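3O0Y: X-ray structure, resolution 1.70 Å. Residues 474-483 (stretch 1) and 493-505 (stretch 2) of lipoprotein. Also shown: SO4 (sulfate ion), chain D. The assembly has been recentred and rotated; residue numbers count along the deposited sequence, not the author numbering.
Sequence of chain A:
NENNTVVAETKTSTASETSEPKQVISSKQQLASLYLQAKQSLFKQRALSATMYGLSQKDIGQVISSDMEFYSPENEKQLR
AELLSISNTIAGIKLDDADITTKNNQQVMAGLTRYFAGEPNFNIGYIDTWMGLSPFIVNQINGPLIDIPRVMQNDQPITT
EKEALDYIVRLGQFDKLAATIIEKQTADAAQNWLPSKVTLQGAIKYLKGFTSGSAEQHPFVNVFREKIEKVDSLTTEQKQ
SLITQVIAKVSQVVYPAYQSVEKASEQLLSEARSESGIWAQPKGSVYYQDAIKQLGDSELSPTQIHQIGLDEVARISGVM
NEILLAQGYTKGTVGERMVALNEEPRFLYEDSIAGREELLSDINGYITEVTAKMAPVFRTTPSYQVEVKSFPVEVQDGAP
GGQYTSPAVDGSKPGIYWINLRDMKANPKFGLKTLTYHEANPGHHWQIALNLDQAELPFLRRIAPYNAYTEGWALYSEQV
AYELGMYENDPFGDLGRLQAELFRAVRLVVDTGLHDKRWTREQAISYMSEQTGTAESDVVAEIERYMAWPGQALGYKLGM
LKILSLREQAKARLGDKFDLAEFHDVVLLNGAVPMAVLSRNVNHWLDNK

Stretch 1, residues 474-483: ALYSEQVAYE
Stretch 2 493-505: GDLGRLQAELFRA

Residues 474-483 and 493-505 are both helical throughout, with phi/psi mostly near -62/-40, psi rising to -18° at Glu 483 and -26° at Arg 504, and they pack as an antiparallel pair. The signed crossing angle is -156° and the axes approach to 10.5 Å. Three CA-CA pairs set the register: Leu 475 CA to Glu 501 CA at 7.3 Å, Glu 478 CA to Arg 497 CA at 7.0 Å and Tyr 482 CA to Asp 494 CA at 7.7 Å. The contact buries 411 Å² in total, and no direct hydrogen bond crosses it; packing, one stack and two bridging waters join the helices.

Arg 497 has the largest share, 92 Å². Its CA-to-CB bond points toward the first helix, and chi1 to chi3 are t, t and p (172°, -174°, 72°), with chi4 at 95°. This path brings Arg 497 CD to 3.4 Å from the backbone Glu 478 O and lays the guanidinium flat on Tyr 482, centres 4.4 Å apart and planes at 25°. Arg 497 NH2 sits over one face of the ring, 3.5 Å from Tyr 482 CG. The guanidinium is also held from within its own helix: Asp 494 OD1 accepts hydrogen bonds from Arg 497 NH2 at 2.8 Å and Arg 497 NE at 2.9 Å, forming a salt bridge one turn back. Asp 494 has chi1 t (-166°) and chi2 28°, and the same OD1 lies 3.3 Å from Tyr 482 CD1.

Tyr 482, with chi1 t (175°) and chi2 85°, therefore meets both partners of that ion pair. Beside it, Gln 479 (t, t, chi3 -50°) places its CG 4.2 Å from Arg 497 NH1.

At the other end, Leu 475 (t, p; -168°, 56°) loses 69 Å² to an apolar contact. Its CD1 lies 3.8 Å from Arg 504 CD and 4.3 Å from Glu 501 CA, so it packs on the aliphatic part of the arginine. Arg 504 (chi1 -84°, chi2 110°, chi3 -168°, chi4 124°) directs its polar end elsewhere: NH1 donates to Ala 500 O at 3.0 Å, and NH2 to sulfate O1 at 2.7 Å.

Between these ends, Glu 478 (m, t, chi3 76°) brings OE1 to 3.8 Å from Ala 500 CB. One water donates to Arg 497 O at 2.8 Å and weakly to Glu 478 OE1, also at 2.8 Å. A second donates to Gln 479 OE1 at 2.6 Å and Glu 501 OE2 at 3.2 Å.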

# COMPACT_ATOMS: atom_id res chain seq x y z
N ALA A 474 -1.94 -2.41 -11.28
CA ALA A 474 -0.53 -2.03 -11.52
C ALA A 474 0.21 -3.20 -12.16
O ALA A 474 0.98 -3.02 -13.08
CB ALA A 474 0.16 -1.56 -10.24
N LEU A 475 -0.07 -4.44 -11.72
CA LEU A 475 0.54 -5.61 -12.37
C LEU A 475 0.06 -5.80 -13.81
O LEU A 475 0.87 -6.09 -14.73
CB LEU A 475 0.29 -6.86 -11.47
CG LEU A 475 1.03 -8.14 -11.77
CD1 LEU A 475 2.57 -7.88 -11.77
CD2 LEU A 475 0.56 -9.26 -10.80
N TYR A 476 -1.26 -5.57 -14.06
CA TYR A 476 -1.78 -5.55 -15.43
C TYR A 476 -1.07 -4.51 -16.29
O TYR A 476 -0.74 -4.84 -17.43
CB TYR A 476 -3.30 -5.34 -15.42
CG TYR A 476 -3.89 -5.01 -16.75
CD1 TYR A 476 -4.24 -5.99 -17.64
CD2 TYR A 476 -4.16 -3.71 -17.09
CE1 TYR A 476 -4.74 -5.65 -18.94
CE2 TYR A 476 -4.66 -3.37 -18.36
CZ TYR A 476 -5.02 -4.35 -19.25
OH TYR A 476 -5.44 -3.95 -20.55
N SER A 477 -0.81 -3.30 -15.74
CA SER A 477 -0.09 -2.16 -16.38
C SER A 477 1.26 -2.61 -16.90
O SER A 477 1.68 -2.20 -18.00
CB SER A 477 0.27 -1.03 -15.32
OG SER A 477 -0.97 -0.44 -15.23
N GLU A 478 1.93 -3.42 -16.11
CA GLU A 478 3.24 -3.92 -16.47
C GLU A 478 3.19 -4.78 -17.75
O GLU A 478 4.12 -4.75 -18.57
CB GLU A 478 3.88 -4.70 -15.31
CG GLU A 478 4.27 -3.82 -14.08
CD GLU A 478 4.76 -4.67 -12.91
OE1 GLU A 478 5.95 -5.16 -12.95
OE2 GLU A 478 4.01 -4.84 -11.92
N GLN A 479 2.11 -5.53 -17.88
CA GLN A 479 1.91 -6.35 -19.09
C GLN A 479 1.50 -5.49 -20.25
O GLN A 479 1.99 -5.66 -21.35
CB GLN A 479 0.88 -7.47 -18.91
CG GLN A 479 0.69 -8.28 -20.17
CD GLN A 479 -0.23 -9.48 -19.88
OE1 GLN A 479 0.01 -10.21 -18.91
NE2 GLN A 479 -1.21 -9.70 -20.73
N VAL A 480 0.60 -4.54 -20.02
CA VAL A 480 0.23 -3.61 -21.07
C VAL A 480 1.47 -2.85 -21.60
O VAL A 480 1.54 -2.59 -22.79
CB VAL A 480 -0.81 -2.56 -20.60
CG1 VAL A 480 -1.06 -1.49 -21.78
CG2 VAL A 480 -2.13 -3.26 -20.38
N ALA A 481 2.43 -2.46 -20.73
CA ALA A 481 3.62 -1.76 -21.20
C ALA A 481 4.36 -2.65 -22.23
O ALA A 481 4.85 -2.14 -23.24
CB ALA A 481 4.52 -1.43 -20.01
N TYR A 482 4.43 -3.95 -21.99
CA TYR A 482 4.99 -4.91 -22.98
C TYR A 482 4.20 -4.90 -24.29
O TYR A 482 4.77 -4.77 -25.39
CB TYR A 482 5.09 -6.35 -22.39
CG TYR A 482 5.53 -7.34 -23.44
CD1 TYR A 482 6.89 -7.53 -23.72
CD2 TYR A 482 4.62 -7.94 -24.28
CE1 TYR A 482 7.32 -8.35 -24.75
CE2 TYR A 482 5.03 -8.82 -25.24
CZ TYR A 482 6.38 -8.98 -25.55
OH TYR A 482 6.78 -9.72 -26.65
N GLU A 483 2.88 -4.99 -24.17
CA GLU A 483 1.99 -4.95 -25.37
C GLU A 483 2.03 -3.66 -26.15
O GLU A 483 1.66 -3.68 -27.29
CB GLU A 483 0.55 -5.28 -24.96
CG GLU A 483 0.36 -6.68 -24.39
CD GLU A 483 -1.03 -6.87 -23.72
OE1 GLU A 483 -1.84 -5.88 -23.56
OE2 GLU A 483 -1.26 -8.01 -23.27
N GLY A 493 15.19 -6.75 -20.12
CA GLY A 493 14.11 -6.02 -19.42
C GLY A 493 12.82 -6.79 -19.39
O GLY A 493 12.08 -6.77 -18.42
N ASP A 494 12.53 -7.51 -20.48
CA ASP A 494 11.36 -8.37 -20.53
C ASP A 494 11.44 -9.45 -19.49
O ASP A 494 10.49 -9.73 -18.78
CB ASP A 494 11.21 -8.97 -21.94
CG ASP A 494 9.87 -9.60 -22.19
OD1 ASP A 494 8.85 -9.18 -21.57
OD2 ASP A 494 9.81 -10.52 -23.08
N LEU A 495 12.59 -10.06 -19.36
CA LEU A 495 12.79 -10.99 -18.24
C LEU A 495 12.61 -10.40 -16.88
O LEU A 495 12.06 -11.07 -15.99
CB LEU A 495 14.17 -11.66 -18.35
CG LEU A 495 14.41 -12.70 -19.44
CD1 LEU A 495 15.91 -13.04 -19.64
CD2 LEU A 495 13.61 -14.02 -19.09
N GLY A 496 13.00 -9.14 -16.71
CA GLY A 496 12.72 -8.45 -15.47
C GLY A 496 11.20 -8.27 -15.21
O GLY A 496 10.74 -8.45 -14.06
N ARG A 497 10.45 -7.93 -16.25
CA ARG A 497 9.02 -7.88 -16.15
C ARG A 497 8.43 -9.21 -15.76
O ARG A 497 7.63 -9.28 -14.82
CB ARG A 497 8.37 -7.45 -17.44
CG ARG A 497 6.88 -7.55 -17.48
CD ARG A 497 6.41 -7.22 -18.93
NE ARG A 497 6.73 -8.28 -19.87
CZ ARG A 497 5.91 -9.28 -20.25
NH1 ARG A 497 4.75 -9.43 -19.74
NH2 ARG A 497 6.23 -10.06 -21.27
N LEU A 498 8.90 -10.27 -16.43
CA LEU A 498 8.35 -11.60 -16.15
C LEU A 498 8.78 -12.06 -14.75
O LEU A 498 7.98 -12.70 -14.06
CB LEU A 498 8.77 -12.60 -17.23
CG LEU A 498 8.10 -12.32 -18.59
CD1 LEU A 498 8.90 -13.08 -19.69
CD2 LEU A 498 6.67 -12.78 -18.52
N GLN A 499 10.01 -11.72 -14.30
CA GLN A 499 10.44 -12.02 -12.95
C GLN A 499 9.54 -11.38 -11.90
O GLN A 499 9.21 -12.02 -10.90
CB GLN A 499 11.83 -11.55 -12.70
CG GLN A 499 12.39 -11.93 -11.37
CD GLN A 499 13.83 -11.41 -11.20
OE1 GLN A 499 14.15 -10.28 -11.65
NE2 GLN A 499 14.67 -12.18 -10.48
N ALA A 500 9.15 -10.16 -12.15
CA ALA A 500 8.24 -9.39 -11.23
C ALA A 500 6.84 -10.07 -11.24
O ALA A 500 6.20 -10.16 -10.22
CB ALA A 500 8.18 -7.94 -11.64
N GLU A 501 6.40 -10.58 -12.39
CA GLU A 501 5.10 -11.28 -12.48
C GLU A 501 5.14 -12.60 -11.70
O GLU A 501 4.23 -12.94 -10.92
CB GLU A 501 4.71 -11.49 -13.92
CG GLU A 501 3.25 -11.97 -14.02
CD GLU A 501 2.85 -12.43 -15.40
OE1 GLU A 501 3.56 -12.12 -16.41
OE2 GLU A 501 1.72 -13.01 -15.50
N LEU A 502 6.25 -13.31 -11.93
CA LEU A 502 6.58 -14.55 -11.23
C LEU A 502 6.59 -14.31 -9.75
O LEU A 502 6.01 -15.11 -9.00
CB LEU A 502 7.94 -15.07 -11.71
CG LEU A 502 8.37 -16.37 -10.98
CD1 LEU A 502 7.40 -17.55 -11.14
CD2 LEU A 502 9.77 -16.75 -11.54
N PHE A 503 7.15 -13.18 -9.31
CA PHE A 503 7.23 -12.89 -7.88
C PHE A 503 5.82 -12.81 -7.30
O PHE A 503 5.57 -13.29 -6.19
CB PHE A 503 8.02 -11.58 -7.71
CG PHE A 503 8.46 -11.33 -6.31
CD1 PHE A 503 9.65 -11.84 -5.88
CD2 PHE A 503 7.67 -10.63 -5.45
CE1 PHE A 503 10.09 -11.63 -4.53
CE2 PHE A 503 8.09 -10.41 -4.10
CZ PHE A 503 9.31 -10.90 -3.67
N ARG A 504 4.91 -12.20 -8.03
CA ARG A 504 3.57 -12.03 -7.56
C ARG A 504 2.75 -13.34 -7.63
O ARG A 504 1.84 -13.53 -6.83
CB ARG A 504 2.88 -10.88 -8.25
CG ARG A 504 3.17 -9.56 -7.60
CD ARG A 504 3.99 -8.73 -8.39
NE ARG A 504 4.53 -7.55 -7.68
CZ ARG A 504 5.80 -7.29 -7.59
NH1 ARG A 504 6.71 -8.18 -8.07
NH2 ARG A 504 6.19 -6.19 -6.96
N ALA A 505 3.09 -14.26 -8.51
CA ALA A 505 2.51 -15.60 -8.51
C ALA A 505 3.02 -16.36 -7.28
O ALA A 505 2.23 -17.03 -6.57
CB ALA A 505 2.86 -16.28 -9.83
S SO4 D . 4.79 -4.25 -3.93
O1 SO4 D . 4.58 -5.18 -5.07
O2 SO4 D . 5.71 -3.24 -4.35
O3 SO4 D . 3.55 -3.53 -3.55
O4 SO4 D . 5.14 -4.97 -2.74
O HOH W 1 5.45 -7.68 -14.04
O HOH W 2 -0.13 -12.69 -18.14